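Local coordinates for malonyl CoA-acyl carrier protein transacylase (PDB 3G87) that probably transfers the malonyl group of malonyl-CoA to holo-acyl carrier protein, releasing free CoA, at residues S92-F96 and G240-Q244; V150-N156 and F195-F199; Q35-L40 and F107-K112; R215-P219 and N234-S238. All blocks are in the same frame, centred on the assembly; numbering follows the deposited sequence.

Interaction 1. Residues S92-F96 and G240-Q244; sequences SLGEF and GLAQQ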
loop_
_atom_site.group_PDB
_atom_site.type_symbol
_atom_site.label_atom_id
_atom_site.label_comp_id
_atom_site.label_asym_id
_atom_site.label_seq_id
_atom_site.Cartn_x
_atom_site.Cartn_y
_atom_site.Cartn_z
ATOM N N SER A 92 -1.873 -0.435 -0.414
ATOM C CA SER A 92 -2.186 0.832 -1.051
ATOM C C SER A 92 -1.359 0.974 -2.344
ATOM O O SER A 92 -1.722 0.370 -3.352
ATOM C CB SER A 92 -2.039 1.953 -0.035
ATOM O OG SER A 92 -2.149 3.199 -0.682
ATOM N N LEU A 93 -0.239 1.682 -2.341
ATOM C CA LEU A 93 0.666 1.662 -3.457
ATOM C C LEU A 93 1.024 0.265 -3.934
ATOM O O LEU A 93 0.935 -0.003 -5.059
ATOM C CB LEU A 93 1.927 2.486 -3.229
ATOM C CG LEU A 93 2.941 2.625 -4.358
ATOM C CD1 LEU A 93 3.811 1.460 -4.626
ATOM C CD2 LEU A 93 2.388 3.176 -5.607
ATOM N N GLY A 94 1.433 -0.595 -3.035
ATOM C CA GLY A 94 1.729 -1.966 -3.322
ATOM C C GLY A 94 0.737 -2.785 -4.084
ATOM O O GLY A 94 1.080 -3.733 -4.637
ATOM N N GLU A 95 -0.488 -2.366 -4.124
ATOM C CA GLU A 95 -1.499 -3.012 -4.905
ATOM C C GLU A 95 -1.212 -2.925 -6.413
ATOM O O GLU A 95 -1.485 -3.815 -7.143
ATOM C CB GLU A 95 -2.868 -2.479 -4.504
ATOM C CG GLU A 95 -4.038 -3.000 -5.212
ATOM C CD GLU A 95 -5.305 -2.938 -4.417
ATOM O OE1 GLU A 95 -6.254 -2.330 -4.833
ATOM O OE2 GLU A 95 -5.380 -3.521 -3.391
ATOM N N PHE A 96 -0.603 -1.837 -6.820
ATOM C CA PHE A 96 -0.151 -1.669 -8.151
ATOM C C PHE A 96 0.863 -2.678 -8.578
ATOM O O PHE A 96 0.776 -3.148 -9.632
ATOM C CB PHE A 96 0.349 -0.274 -8.367
ATOM C CG PHE A 96 -0.724 0.702 -8.483
ATOM C CD1 PHE A 96 -1.290 0.983 -9.678
ATOM C CD2 PHE A 96 -1.209 1.319 -7.379
ATOM C CE1 PHE A 96 -2.280 1.846 -9.741
ATOM C CE2 PHE A 96 -2.179 2.173 -7.472
ATOM C CZ PHE A 96 -2.726 2.445 -8.646
ATOM N N GLY A 240 -11.996 -1.346 -8.806
ATOM C CA GLY A 240 -11.378 -1.625 -7.533
ATOM C C GLY A 240 -10.241 -0.729 -7.242
ATOM O O GLY A 240 -9.997 -0.330 -6.141
ATOM N N LEU A 241 -9.558 -0.375 -8.294
ATOM C CA LEU A 241 -8.352 0.369 -8.198
ATOM C C LEU A 241 -8.669 1.763 -7.808
ATOM O O LEU A 241 -7.992 2.348 -7.045
ATOM C CB LEU A 241 -7.646 0.318 -9.531
ATOM C CG LEU A 241 -6.180 0.665 -9.482
ATOM C CD1 LEU A 241 -5.559 0.127 -8.254
ATOM C CD2 LEU A 241 -5.417 0.335 -10.686
ATOM N N ALA A 242 -9.739 2.289 -8.366
ATOM C CA ALA A 242 -10.120 3.666 -8.139
ATOM C C ALA A 242 -10.745 3.829 -6.777
ATOM O O ALA A 242 -10.410 4.689 -6.041
ATOM C CB ALA A 242 -11.022 4.087 -9.132
ATOM N N GLN A 243 -11.675 2.993 -6.437
ATOM C CA GLN A 243 -12.276 3.061 -5.143
ATOM C C GLN A 243 -11.265 2.974 -3.997
ATOM O O GLN A 243 -11.467 3.523 -2.965
ATOM C CB GLN A 243 -13.354 2.002 -5.074
ATOM C CG GLN A 243 -14.629 2.473 -4.468
ATOM C CD GLN A 243 -15.320 3.597 -5.184
ATOM O OE1 GLN A 243 -15.438 3.616 -6.404
ATOM N NE2 GLN A 243 -15.835 4.522 -4.418
ATOM N N GLN A 244 -10.161 2.307 -4.247
ATOM C CA GLN A 244 -9.084 2.120 -3.284
ATOM C C GLN A 244 -8.645 3.401 -2.561
ATOM O O GLN A 244 -8.452 3.406 -1.396
ATOM C CB GLN A 244 -7.907 1.444 -4.004
ATOM C CG GLN A 244 -6.940 0.710 -3.175
ATOM C CD GLN A 244 -5.531 1.191 -3.368
ATOM O OE1 GLN A 244 -5.289 2.339 -3.399
ATOM N NE2 GLN A 244 -4.627 0.308 -3.499
HETATM O O HOH W 1 -8.906 -2.255 -4.174
#
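Leu241 lies over one face of the Phe96 ring: its CD1 is 4.1 Å from the ring centroid and 28° off the normal, a CH-pi contact, while Leu241 CD2 approaches Phe96 CE1 to 3.6 Å. Phe207 of helix 201-211 touches both side chains and extends this apolar patch. The other side is polar. Gln244 reaches across with its amide, and its NE2 donates to the backbone O of Ser92 at 2.9 Å, the same carbonyl that accepts from Glu95 N at 3.1 Å. Residues 92-96 form the turn from strand 87-90 into helix 94-101, and the Gly90, Ser92, Gly94 pattern is consistent with a nucleophile elbow, as in other acyltransferases of this family. Ser92 has the strained backbone expected there (phi 59°, psi -98°), and its OG is hydrogen-bonded to His196 and Arg117, so it is probably the acyl-carrying serine. Glu95 points toward helix 237-243, where one water donates to Glu95 OE1 at 2.7 Å and to Gly240 O at 3.0 Å. The Glu95 carboxylate is also hydrogen-bonded to Asn226 N (through OE2) and to Tyr232 OH (through OE1).

Interaction 2. Residues V150-N156 and F195-F199; sequences VDTAIAN and FHSKF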
loop_
_atom_site.group_PDB
_atom_site.type_symbol
_atom_site.label_atom_id
_atom_site.label_comp_id
_atom_site.label_asym_id
_atom_site.label_seq_id
_atom_site.Cartn_x
_atom_site.Cartn_y
_atom_site.Cartn_z
ATOM N N VAL A 150 -14.704 14.690 14.267
ATOM C CA VAL A 150 -15.790 14.283 13.410
ATOM C C VAL A 150 -15.399 13.860 12.005
ATOM O O VAL A 150 -16.074 13.100 11.409
ATOM C CB VAL A 150 -16.905 15.350 13.358
ATOM C CG1 VAL A 150 -17.431 15.567 14.705
ATOM C CG2 VAL A 150 -16.400 16.638 12.769
ATOM N N ASP A 151 -14.296 14.353 11.508
ATOM C CA ASP A 151 -13.868 14.077 10.173
ATOM C C ASP A 151 -12.692 13.143 10.127
ATOM O O ASP A 151 -12.056 13.023 9.153
ATOM C CB ASP A 151 -13.539 15.382 9.490
ATOM C CG ASP A 151 -14.753 16.189 9.193
ATOM O OD1 ASP A 151 -15.721 15.609 8.803
ATOM O OD2 ASP A 151 -14.739 17.399 9.341
ATOM N N THR A 152 -12.454 12.464 11.217
ATOM C CA THR A 152 -11.370 11.554 11.351
ATOM C C THR A 152 -11.899 10.146 11.399
ATOM O O THR A 152 -12.798 9.892 12.121
ATOM C CB THR A 152 -10.556 11.874 12.602
ATOM O OG1 THR A 152 -10.062 13.176 12.498
ATOM C CG2 THR A 152 -9.409 10.961 12.770
ATOM N N ALA A 153 -11.318 9.253 10.611
ATOM C CA ALA A 153 -11.720 7.837 10.578
ATOM C C ALA A 153 -10.554 6.842 10.428
ATOM O O ALA A 153 -9.396 7.230 10.244
ATOM C CB ALA A 153 -12.748 7.646 9.416
ATOM N N ILE A 154 -10.848 5.546 10.463
ATOM C CA ILE A 154 -9.826 4.589 10.214
ATOM C C ILE A 154 -9.487 4.544 8.704
ATOM O O ILE A 154 -10.383 4.401 7.838
ATOM C CB ILE A 154 -10.233 3.191 10.660
ATOM C CG1 ILE A 154 -10.885 3.230 12.043
ATOM C CG2 ILE A 154 -9.033 2.224 10.535
ATOM C CD1 ILE A 154 -9.952 3.346 13.185
ATOM N N ALA A 155 -8.194 4.623 8.420
ATOM C CA ALA A 155 -7.717 4.597 7.049
ATOM C C ALA A 155 -7.026 3.291 6.652
ATOM O O ALA A 155 -7.111 2.890 5.486
ATOM C CB ALA A 155 -6.758 5.778 6.818
ATOM N N ASN A 156 -6.268 2.705 7.595
ATOM C CA ASN A 156 -5.628 1.398 7.485
ATOM C C ASN A 156 -6.081 0.513 8.628
ATOM O O ASN A 156 -5.996 0.902 9.757
ATOM C CB ASN A 156 -4.101 1.491 7.663
ATOM C CG ASN A 156 -3.372 2.219 6.539
ATOM O OD1 ASN A 156 -3.973 2.781 5.596
ATOM N ND2 ASN A 156 -2.025 2.187 6.622
ATOM N N PHE A 195 -5.093 10.428 3.795
ATOM C CA PHE A 195 -5.187 9.428 2.745
ATOM C C PHE A 195 -6.165 8.372 3.176
ATOM O O PHE A 195 -6.302 8.101 4.370
ATOM C CB PHE A 195 -3.824 8.795 2.429
ATOM C CG PHE A 195 -2.808 9.771 1.810
ATOM C CD1 PHE A 195 -3.243 10.950 1.148
ATOM C CD2 PHE A 195 -1.420 9.503 1.870
ATOM C CE1 PHE A 195 -2.323 11.864 0.577
ATOM C CE2 PHE A 195 -0.491 10.430 1.308
ATOM C CZ PHE A 195 -0.947 11.587 0.651
ATOM N N HIS A 196 -6.840 7.814 2.207
ATOM C CA HIS A 196 -7.766 6.719 2.405
ATOM C C HIS A 196 -8.916 7.127 3.291
ATOM O O HIS A 196 -9.263 6.421 4.197
ATOM C CB HIS A 196 -7.034 5.453 2.902
ATOM C CG HIS A 196 -6.161 4.825 1.860
ATOM N ND1 HIS A 196 -6.656 4.181 0.763
ATOM C CD2 HIS A 196 -4.825 4.799 1.722
ATOM C CE1 HIS A 196 -5.676 3.771 0.000
ATOM N NE2 HIS A 196 -4.555 4.146 0.557
ATOM N N SER A 197 -9.442 8.317 3.015
ATOM C CA SER A 197 -10.601 8.913 3.694
ATOM C C SER A 197 -11.389 9.698 2.637
ATOM O O SER A 197 -10.995 9.752 1.469
ATOM C CB SER A 197 -10.178 9.881 4.811
ATOM O OG SER A 197 -9.769 11.157 4.271
ATOM N N LYS A 198 -12.483 10.310 3.073
ATOM C CA LYS A 198 -13.354 11.121 2.199
ATOM C C LYS A 198 -12.682 12.353 1.590
ATOM O O LYS A 198 -13.207 12.907 0.646
ATOM C CB LYS A 198 -14.583 11.606 2.974
ATOM C CG LYS A 198 -14.258 12.511 4.199
ATOM C CD LYS A 198 -15.561 13.013 4.878
ATOM C CE LYS A 198 -15.251 13.468 6.317
ATOM N NZ LYS A 198 -16.463 13.989 7.050
ATOM N N PHE A 199 -11.567 12.803 2.158
ATOM C CA PHE A 199 -10.846 13.940 1.592
ATOM C C PHE A 199 -10.196 13.614 0.243
ATOM O O PHE A 199 -9.929 14.510 -0.548
ATOM C CB PHE A 199 -9.914 14.622 2.631
ATOM C CG PHE A 199 -10.679 15.139 3.846
ATOM C CD1 PHE A 199 -11.387 16.345 3.783
ATOM C CD2 PHE A 199 -10.794 14.365 5.011
ATOM C CE1 PHE A 199 -12.149 16.815 4.871
ATOM C CE2 PHE A 199 -11.538 14.828 6.099
ATOM C CZ PHE A 199 -12.210 16.068 6.025
HETATM O O HOH W 2 -11.109 6.279 5.952
#
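The loop carrying His196 probably supplies half of a Ser-His catalytic dyad, as in related malonyltransferases, and this contact sets that loop against the edge strand of the small antiparallel sheet. His196 NE2 is hydrogen-bonded to Ser92 OG, and ND1 makes weak hydrogen bonds to the backbone O atoms of Gln244 and Ser247. Beside the histidine the packing is tight: Ala155 CB comes within 3.4 Å of Phe195 O and 3.9 Å of His196 CB, and Ala155 O lies 3.6 Å from that same His196 CB. The two backbones then draw apart, and a water bridges them by donating to Ile154 O at 2.8 Å and to His196 O at 2.6 Å. At the other end, nearer the surface, Lys198 stretches out to a very short salt bridge, NZ to Asp151 OD1 at 2.5 Å. Phe199 turns its ring edge to Asp151, with CE2 3.6 Å from Asp151 O. Its own backbone N donates to Ser197 OG at 3.2 Å, an ST turn leading toward helix 201-211. Ala155 and Asn156 form a classic beta bulge opposite Val164. Strand 153-159 thus pairs with strand 162-168 along one edge, takes the 195-199 loop against it, and carries helix 137-146 over Ile154 on the side away from that loop.

Interaction 3. Residues Q35-L40 and F107-K112; sequences QADAVL and FETGLK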
loop_
_atom_site.group_PDB
_atom_site.type_symbol
_atom_site.label_atom_id
_atom_site.label_comp_id
_atom_site.label_asym_id
_atom_site.label_seq_id
_atom_site.Cartn_x
_atom_site.Cartn_y
_atom_site.Cartn_z
ATOM N N GLN A 35 13.247 2.883 -18.943
ATOM C CA GLN A 35 11.824 3.074 -19.188
ATOM C C GLN A 35 11.188 3.936 -18.101
ATOM O O GLN A 35 10.295 4.736 -18.380
ATOM C CB GLN A 35 11.049 1.735 -19.245
ATOM C CG GLN A 35 11.383 0.894 -20.427
ATOM C CD GLN A 35 10.693 -0.460 -20.385
ATOM O OE1 GLN A 35 9.984 -0.828 -19.422
ATOM N NE2 GLN A 35 10.883 -1.210 -21.451
ATOM N N ALA A 36 11.619 3.741 -16.859
ATOM C CA ALA A 36 11.016 4.476 -15.751
ATOM C C ALA A 36 11.474 5.938 -15.798
ATOM O O ALA A 36 10.644 6.823 -15.630
ATOM C CB ALA A 36 11.343 3.813 -14.373
ATOM N N ASP A 37 12.775 6.198 -16.032
ATOM C CA ASP A 37 13.212 7.604 -16.183
ATOM C C ASP A 37 12.453 8.291 -17.311
ATOM O O ASP A 37 12.123 9.468 -17.193
ATOM C CB ASP A 37 14.698 7.761 -16.483
ATOM C CG ASP A 37 15.581 7.089 -15.482
ATOM O OD1 ASP A 37 15.106 6.865 -14.337
ATOM O OD2 ASP A 37 16.753 6.788 -15.876
ATOM N N ALA A 38 12.172 7.601 -18.412
ATOM C CA ALA A 38 11.478 8.317 -19.497
ATOM C C ALA A 38 10.021 8.642 -19.152
ATOM O O ALA A 38 9.459 9.618 -19.661
ATOM C CB ALA A 38 11.602 7.556 -20.851
ATOM N N VAL A 39 9.395 7.833 -18.285
ATOM C CA VAL A 39 7.995 8.031 -17.965
ATOM C C VAL A 39 7.877 9.210 -16.990
ATOM O O VAL A 39 6.971 10.071 -17.066
ATOM C CB VAL A 39 7.390 6.751 -17.356
ATOM C CG1 VAL A 39 6.146 7.103 -16.520
ATOM C CG2 VAL A 39 7.043 5.670 -18.467
ATOM N N LEU A 40 8.859 9.252 -16.096
ATOM C CA LEU A 40 8.866 10.113 -14.947
ATOM C C LEU A 40 9.548 11.453 -15.216
ATOM O O LEU A 40 9.155 12.477 -14.623
ATOM C CB LEU A 40 9.604 9.390 -13.829
ATOM C CG LEU A 40 8.839 8.271 -13.129
ATOM C CD1 LEU A 40 9.823 7.545 -12.278
ATOM C CD2 LEU A 40 7.695 8.751 -12.233
ATOM N N PHE A 107 4.821 -2.990 -17.076
ATOM C CA PHE A 107 5.612 -2.206 -16.152
ATOM C C PHE A 107 5.436 -0.710 -16.340
ATOM O O PHE A 107 5.192 -0.022 -15.425
ATOM C CB PHE A 107 7.067 -2.620 -16.203
ATOM C CG PHE A 107 7.985 -1.732 -15.456
ATOM C CD1 PHE A 107 8.025 -1.738 -14.095
ATOM C CD2 PHE A 107 8.823 -0.887 -16.116
ATOM C CE1 PHE A 107 8.866 -0.937 -13.443
ATOM C CE2 PHE A 107 9.654 -0.097 -15.444
ATOM C CZ PHE A 107 9.673 -0.119 -14.109
ATOM N N GLU A 108 5.528 -0.245 -17.557
ATOM C CA GLU A 108 5.360 1.143 -17.874
ATOM C C GLU A 108 3.974 1.655 -17.594
ATOM O O GLU A 108 3.807 2.747 -17.180
ATOM C CB GLU A 108 5.683 1.414 -19.340
ATOM C CG GLU A 108 7.101 1.477 -19.681
ATOM C CD GLU A 108 7.370 1.190 -21.162
ATOM O OE1 GLU A 108 6.627 0.437 -21.769
ATOM O OE2 GLU A 108 8.316 1.729 -21.710
ATOM N N THR A 109 2.982 0.836 -17.828
ATOM C CA THR A 109 1.639 1.279 -17.687
ATOM C C THR A 109 1.314 1.459 -16.214
ATOM O O THR A 109 0.662 2.373 -15.873
ATOM C CB THR A 109 0.651 0.349 -18.390
ATOM O OG1 THR A 109 0.901 0.332 -19.768
ATOM C CG2 THR A 109 -0.722 0.810 -18.209
ATOM N N GLY A 110 1.812 0.596 -15.357
ATOM C CA GLY A 110 1.608 0.726 -13.917
ATOM C C GLY A 110 2.292 1.974 -13.394
ATOM O O GLY A 110 1.709 2.721 -12.584
ATOM N N LEU A 111 3.499 2.249 -13.898
ATOM C CA LEU A 111 4.246 3.384 -13.450
ATOM C C LEU A 111 3.485 4.633 -13.880
ATOM O O LEU A 111 3.294 5.559 -13.083
ATOM C CB LEU A 111 5.696 3.351 -13.954
ATOM C CG LEU A 111 6.610 4.539 -13.574
ATOM C CD1 LEU A 111 6.780 4.685 -12.026
ATOM C CD2 LEU A 111 7.950 4.404 -14.229
ATOM N N LYS A 112 2.973 4.640 -15.111
ATOM C CA LYS A 112 2.116 5.737 -15.515
ATOM C C LYS A 112 0.892 5.925 -14.614
ATOM O O LYS A 112 0.549 7.077 -14.251
ATOM C CB LYS A 112 1.669 5.562 -16.965
ATOM C CG LYS A 112 2.711 5.940 -17.990
ATOM C CD LYS A 112 2.354 5.209 -19.251
ATOM C CE LYS A 112 2.774 5.972 -20.471
ATOM N NZ LYS A 112 3.144 5.053 -21.605
HETATM O O HOH W 3 9.237 4.954 -20.965
#
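Leu111 is the main bump here: it points from helix 107-123 into the hollow lined by Ala36, Val39 and Leu40 on helix 30-40. Its CD2 is 3.4 Å from Ala36 CB and 4.1 Å from Leu40 CG, and Val39 CG1 lies 3.9 Å from Leu111 CG. In return, Val39 fits the shallow groove between Glu108, Leu111 and Lys112, its CG1 reaching Lys112 CG at 3.9 Å. The small Ala36 lets the leucine come close, although the segment axes pass 10.0 Å apart, crossing at -34°. At the start of both segments Gln35 OE1 meets the edge of the Phe107 ring, 3.5 Å from CD2. Tyr67 and Val68 of helix 59-81 also touch Leu111. The chemistry is an apolar seam with a polar border: a water donates to Gln35 O at 2.8 Å and only weakly to Glu108 OE2 at 3.4 Å, so these two segments adhere through side-chain packing, with no direct hydrogen bond between them.

Interaction 4. Residues R215-P219 and N234-S238; sequences RLADP and NGRVS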
loop_
_atom_site.group_PDB
_atom_site.type_symbol
_atom_site.label_atom_id
_atom_site.label_comp_id
_atom_site.label_asym_id
_atom_site.label_seq_id
_atom_site.Cartn_x
_atom_site.Cartn_y
_atom_site.Cartn_z
ATOM N N ARG A 215 -6.425 -0.070 -20.915
ATOM C CA ARG A 215 -7.179 -1.301 -21.012
ATOM C C ARG A 215 -6.516 -2.268 -20.034
ATOM O O ARG A 215 -5.393 -2.725 -20.267
ATOM C CB ARG A 215 -7.183 -1.801 -22.464
ATOM N N LEU A 216 -7.180 -2.519 -18.895
ATOM C CA LEU A 216 -6.633 -3.344 -17.808
ATOM C C LEU A 216 -7.111 -4.788 -17.909
ATOM O O LEU A 216 -8.316 -5.025 -17.891
ATOM C CB LEU A 216 -7.062 -2.767 -16.476
ATOM C CG LEU A 216 -6.033 -1.834 -15.925
ATOM C CD1 LEU A 216 -6.042 -0.539 -16.660
ATOM C CD2 LEU A 216 -6.348 -1.613 -14.494
ATOM N N ALA A 217 -6.176 -5.743 -18.033
ATOM C CA ALA A 217 -6.529 -7.174 -18.158
ATOM C C ALA A 217 -7.009 -7.761 -16.825
ATOM O O ALA A 217 -6.676 -7.254 -15.756
ATOM C CB ALA A 217 -5.349 -8.012 -18.794
ATOM N N ASP A 218 -7.820 -8.812 -16.885
ATOM C CA ASP A 218 -8.295 -9.492 -15.667
ATOM C C ASP A 218 -7.057 -10.193 -15.073
ATOM O O ASP A 218 -6.135 -10.575 -15.836
ATOM C CB ASP A 218 -9.410 -10.506 -15.999
ATOM C CG ASP A 218 -10.744 -9.837 -16.414
ATOM O OD1 ASP A 218 -11.096 -8.732 -15.918
ATOM O OD2 ASP A 218 -11.468 -10.435 -17.239
ATOM N N PRO A 219 -6.997 -10.351 -13.736
ATOM C CA PRO A 219 -5.760 -10.948 -13.172
ATOM C C PRO A 219 -5.550 -12.428 -13.509
ATOM O O PRO A 219 -6.480 -13.210 -13.465
ATOM C CB PRO A 219 -5.927 -10.776 -11.646
ATOM C CG PRO A 219 -7.050 -9.875 -11.435
ATOM C CD PRO A 219 -7.931 -9.903 -12.682
ATOM N N ASN A 234 -13.394 -10.202 -12.037
ATOM C CA ASN A 234 -13.162 -9.992 -13.435
ATOM C C ASN A 234 -14.037 -8.840 -13.888
ATOM O O ASN A 234 -15.164 -8.729 -13.497
ATOM C CB ASN A 234 -13.392 -11.247 -14.239
ATOM C CG ASN A 234 -12.328 -12.266 -14.038
ATOM O OD1 ASN A 234 -11.239 -11.959 -13.703
ATOM N ND2 ASN A 234 -12.653 -13.487 -14.257
ATOM N N GLY A 235 -13.461 -7.937 -14.633
ATOM C CA GLY A 235 -14.137 -6.731 -14.998
ATOM C C GLY A 235 -14.180 -5.584 -14.031
ATOM O O GLY A 235 -14.619 -4.553 -14.396
ATOM N N ARG A 236 -13.720 -5.731 -12.809
ATOM C CA ARG A 236 -13.802 -4.634 -11.882
ATOM C C ARG A 236 -12.468 -4.117 -11.459
ATOM O O ARG A 236 -12.333 -3.513 -10.427
ATOM C CB ARG A 236 -14.584 -4.994 -10.629
ATOM C CG ARG A 236 -15.755 -5.866 -10.803
ATOM C CD ARG A 236 -16.906 -5.093 -11.281
ATOM N NE ARG A 236 -17.748 -4.589 -10.221
ATOM C CZ ARG A 236 -18.759 -3.771 -10.420
ATOM N NH1 ARG A 236 -19.033 -3.354 -11.632
ATOM N NH2 ARG A 236 -19.490 -3.379 -9.404
ATOM N N VAL A 237 -11.474 -4.354 -12.261
ATOM C CA VAL A 237 -10.138 -3.930 -11.910
ATOM C C VAL A 237 -10.023 -2.433 -11.773
ATOM O O VAL A 237 -9.626 -1.960 -10.778
ATOM C CB VAL A 237 -9.090 -4.495 -12.862
ATOM C CG1 VAL A 237 -7.738 -4.263 -12.370
ATOM C CG2 VAL A 237 -9.341 -5.940 -13.103
ATOM N N SER A 238 -10.380 -1.684 -12.787
ATOM C CA SER A 238 -10.333 -0.258 -12.657
ATOM C C SER A 238 -11.273 0.207 -11.616
ATOM O O SER A 238 -10.987 1.098 -10.898
ATOM C CB SER A 238 -10.644 0.417 -13.967
ATOM O OG SER A 238 -9.869 -0.162 -14.930
#
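Asn234 comes first, lying alongside the 215-219 loop with its OD1 3.3 Å from Asp218 CB and 4.0 Å from Pro219 CD, a flank of van der Waals contact at the surface. Next, Gly235 makes the one hydrogen bond between the segments: its backbone N donates to Asp218 OD1 at 2.8 Å, with a near-straight N-H...O angle of 162°. The glycine sits at phi 82°, psi -7°, a left-handed conformation in which a side chain would be jammed against the carbonyl of Asn234, so its lack of one suits the turn. Arg236 follows at the N-cap position; its side chain turns away from the loop and forms a salt bridge with Glu239. With Val237 the helix begins, and here the contact becomes apolar. The valine points into the loop, its CG1 3.7 Å from Leu216 CD2 and its CG2 4.2 Å from Pro219 CD and 4.0 Å from Ala217 O. Ser238 closes the walk, its OG 3.8 Å from Leu216 CD2. Phe105 also touches Leu216, and Ala217 shares a backbone hydrogen bond with Cys104. This is loop-to-helix packing at the rim of the larger alpha/beta part of the acyltransferase fold: the chain runs from helix 201-211 through edge strand 223-224 of the parallel sheet and returns to begin helix 237-243 beside the loop it left.

Interaction 1 is the most central, its centre about 7 Å from that of the chain. Its loop from 92-96 to 240-244 encloses interactions 2 and 4, while interaction 3 alternates with it along the sequence. Interaction 4 shares helix 237-243 and lies about 12 Å away between centres; interaction 3 is about 17 Å off, and helix 107-123 follows helix 94-101. Interaction 2 is centred about 16 Å away on the antiparallel sheet, yet touches interaction 1 where His196 NE2 meets Ser92 OG at 2.9 Å. The probable active site therefore forms where the two sheet-based parts meet, with interactions 3 and 4 packing the larger part's periphery, their centres about 20 Å apart.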